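Local coordinates for DNA mismatch repair protein MutL (Aquifex aeolicus, PDB 6LZI) that binds and probably hydrolyses ATP through its Bergerat-fold ATPase domain as part of DNA mismatch repair, at residues A30-V35 against V49-T54. Numbering follows the deposited sequence.
Sequences AKATKV and VKDNGT. With ADP (adenosine-5'-diphosphate), chain H.
Asn52 lays its carboxamide against the backbone of Thr33 and Lys34, where the loop after helix 16-29 runs into strand 34-40. From CB, a chi1 of 67° places CG close to Lys34 N and Thr33 OG1. At the tip, OD1 takes two backbone N-H groups: Thr33 N, 2.8 Å away, lies in the carbonyl plane on a lone pair, whereas Lys34 N, at 3.0 Å from OD1, stands above that plane. ND2 gives a fairly straight bond, 160° at the hydrogen, to Thr33 OG1 at 3.0 Å, and also touches Lys34 CG. Asparagine suits this place because one short amide both accepts and donates; an alanine here would probably leave both N-H groups and the threonine hydroxyl without these partners and the loop-to-strand junction freer to move. Gly53 crosses beside Ala30 O, where a CB would clash, and Thr54 N bonds to that oxygen at 3.2 Å. Nearer the strands, the small Ala32 packs its CB on Asp51 CB at 3.6 Å. Asp51 OD1 accepts from Gly53 N in an Asx turn, while OD2 accepts from N6 of the ADP adenine at 2.8 Å and also bonds Ser27 OG. The open end of the hairpin of strands 34-40 and 46-51 is thus joined by polar bonds beside the adenine, consistent with the Asx turn and Ser27 fixing the carboxylate that accepts from N6.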
loop_
_atom_site.group_PDB
_atom_site.type_symbol
_atom_site.label_atom_id
_atom_site.label_comp_id
_atom_site.label_asym_id
_atom_site.label_seq_id
_atom_site.Cartn_x
_atom_site.Cartn_y
_atom_site.Cartn_z
ATOM N N ALA A 30 2.833 11.094 -5.343
ATOM C CA ALA A 30 3.606 12.282 -5.017
ATOM C C ALA A 30 5.097 11.997 -4.805
ATOM O O ALA A 30 5.806 12.851 -4.256
ATOM C CB ALA A 30 3.036 12.957 -3.781
ATOM N N LYS A 31 5.574 10.860 -5.320
ATOM C CA LYS A 31 6.960 10.382 -5.358
ATOM C C LYS A 31 7.605 10.401 -3.995
ATOM O O LYS A 31 8.776 10.783 -3.822
ATOM C CB LYS A 31 7.835 11.114 -6.390
ATOM C CG LYS A 31 7.464 12.498 -6.844
ATOM C CD LYS A 31 8.363 12.903 -8.040
ATOM C CE LYS A 31 8.812 14.361 -8.015
ATOM N NZ LYS A 31 9.579 14.792 -6.787
ATOM N N ALA A 32 6.846 9.911 -3.016
ATOM C CA ALA A 32 7.427 9.708 -1.686
ATOM C C ALA A 32 8.471 8.596 -1.725
ATOM O O ALA A 32 8.334 7.608 -2.462
ATOM C CB ALA A 32 6.307 9.360 -0.709
ATOM N N THR A 33 9.576 8.762 -0.988
ATOM C CA THR A 33 10.501 7.625 -0.805
ATOM C C THR A 33 10.388 6.982 0.586
ATOM O O THR A 33 11.031 5.953 0.851
ATOM C CB THR A 33 11.957 8.075 -1.042
ATOM O OG1 THR A 33 12.270 9.097 -0.112
ATOM C CG2 THR A 33 12.147 8.610 -2.514
ATOM N N LYS A 34 9.575 7.550 1.478
ATOM C CA LYS A 34 9.322 6.975 2.786
ATOM C C LYS A 34 7.850 7.161 3.066
ATOM O O LYS A 34 7.360 8.296 2.968
ATOM C CB LYS A 34 10.175 7.701 3.841
ATOM C CG LYS A 34 11.620 7.628 3.394
ATOM C CD LYS A 34 12.578 7.326 4.526
ATOM C CE LYS A 34 14.013 7.145 3.950
ATOM N NZ LYS A 34 14.675 8.500 3.809
ATOM N N VAL A 35 7.149 6.037 3.256
ATOM C CA VAL A 35 5.732 6.024 3.569
ATOM C C VAL A 35 5.531 5.357 4.922
ATOM O O VAL A 35 5.941 4.207 5.126
ATOM C CB VAL A 35 4.976 5.263 2.479
ATOM C CG1 VAL A 35 3.477 5.154 2.887
ATOM C CG2 VAL A 35 5.140 5.959 1.088
ATOM N N VAL A 49 -1.328 8.196 7.534
ATOM C CA VAL A 49 -0.322 7.939 6.503
ATOM C C VAL A 49 0.496 9.190 6.327
ATOM O O VAL A 49 -0.036 10.249 5.991
ATOM C CB VAL A 49 -0.975 7.508 5.176
ATOM C CG1 VAL A 49 0.071 7.250 4.046
ATOM C CG2 VAL A 49 -1.754 6.239 5.355
ATOM N N LYS A 50 1.787 9.034 6.486
ATOM C CA LYS A 50 2.751 10.091 6.457
ATOM C C LYS A 50 3.679 9.751 5.307
ATOM O O LYS A 50 4.127 8.602 5.190
ATOM C CB LYS A 50 3.532 10.129 7.721
ATOM C CG LYS A 50 4.537 11.344 7.773
ATOM C CD LYS A 50 5.196 11.167 9.130
ATOM C CE LYS A 50 6.176 12.305 9.439
ATOM N NZ LYS A 50 7.332 12.045 8.565
ATOM N N ASP A 51 4.029 10.771 4.544
ATOM C CA ASP A 51 4.999 10.616 3.460
ATOM C C ASP A 51 5.899 11.844 3.360
ATOM O O ASP A 51 5.597 12.935 3.904
ATOM C CB ASP A 51 4.265 10.345 2.102
ATOM C CG ASP A 51 3.565 11.558 1.524
ATOM O OD1 ASP A 51 4.204 12.661 1.363
ATOM O OD2 ASP A 51 2.315 11.440 1.262
ATOM N N ASN A 52 7.038 11.645 2.665
ATOM C CA ASN A 52 8.014 12.691 2.422
ATOM C C ASN A 52 8.032 13.075 0.939
ATOM O O ASN A 52 9.087 13.401 0.400
ATOM C CB ASN A 52 9.414 12.231 2.880
ATOM C CG ASN A 52 9.947 11.074 2.018
ATOM O OD1 ASN A 52 9.193 10.469 1.229
ATOM N ND2 ASN A 52 11.261 10.790 2.107
ATOM N N GLY A 53 6.877 13.033 0.304
ATOM C CA GLY A 53 6.743 13.446 -1.078
ATOM C C GLY A 53 6.733 14.953 -1.229
ATOM O O GLY A 53 7.068 15.728 -0.328
ATOM N N THR A 54 6.269 15.373 -2.387
ATOM C CA THR A 54 6.414 16.772 -2.750
ATOM C C THR A 54 5.463 17.687 -2.000
ATOM O O THR A 54 5.595 18.905 -2.100
ATOM C CB THR A 54 6.161 16.939 -4.262
ATOM O OG1 THR A 54 4.751 16.837 -4.499
ATOM C CG2 THR A 54 6.798 15.841 -4.983
HETATM P PB ADP H . -6.546 11.570 -7.249
HETATM O O1B ADP H . -5.359 11.051 -6.511
HETATM O O2B ADP H . -6.202 12.810 -8.114
HETATM O O3B ADP H . -7.205 10.498 -8.090
HETATM P PA ADP H . -7.349 12.127 -4.555
HETATM O O1A ADP H . -8.647 12.568 -3.945
HETATM O O2A ADP H . -6.804 10.844 -4.027
HETATM O O3A ADP H . -7.631 12.063 -6.187
HETATM O "O5'" ADP H . -6.188 13.204 -4.233
HETATM C "C5'" ADP H . -6.506 14.460 -4.835
HETATM C "C4'" ADP H . -5.233 15.250 -5.127
HETATM O "O4'" ADP H . -4.634 15.619 -3.910
HETATM C "C3'" ADP H . -4.151 14.532 -5.907
HETATM O "O3'" ADP H . -4.347 14.758 -7.330
HETATM C "C2'" ADP H . -2.893 15.250 -5.456
HETATM O "O2'" ADP H . -2.864 16.464 -6.275
HETATM C "C1'" ADP H . -3.228 15.672 -4.046
HETATM N N9 ADP H . -2.694 14.759 -3.044
HETATM C C8 ADP H . -3.374 13.849 -2.293
HETATM N N7 ADP H . -2.539 13.196 -1.442
HETATM C C5 ADP H . -1.308 13.707 -1.702
HETATM C C6 ADP H . 0.017 13.432 -1.140
HETATM N N6 ADP H . 0.167 12.472 -0.186
HETATM N N1 ADP H . 1.065 14.148 -1.634
HETATM C C2 ADP H . 0.854 15.091 -2.643
HETATM N N3 ADP H . -0.324 15.406 -3.177
HETATM C C4 ADP H . -1.413 14.737 -2.708
#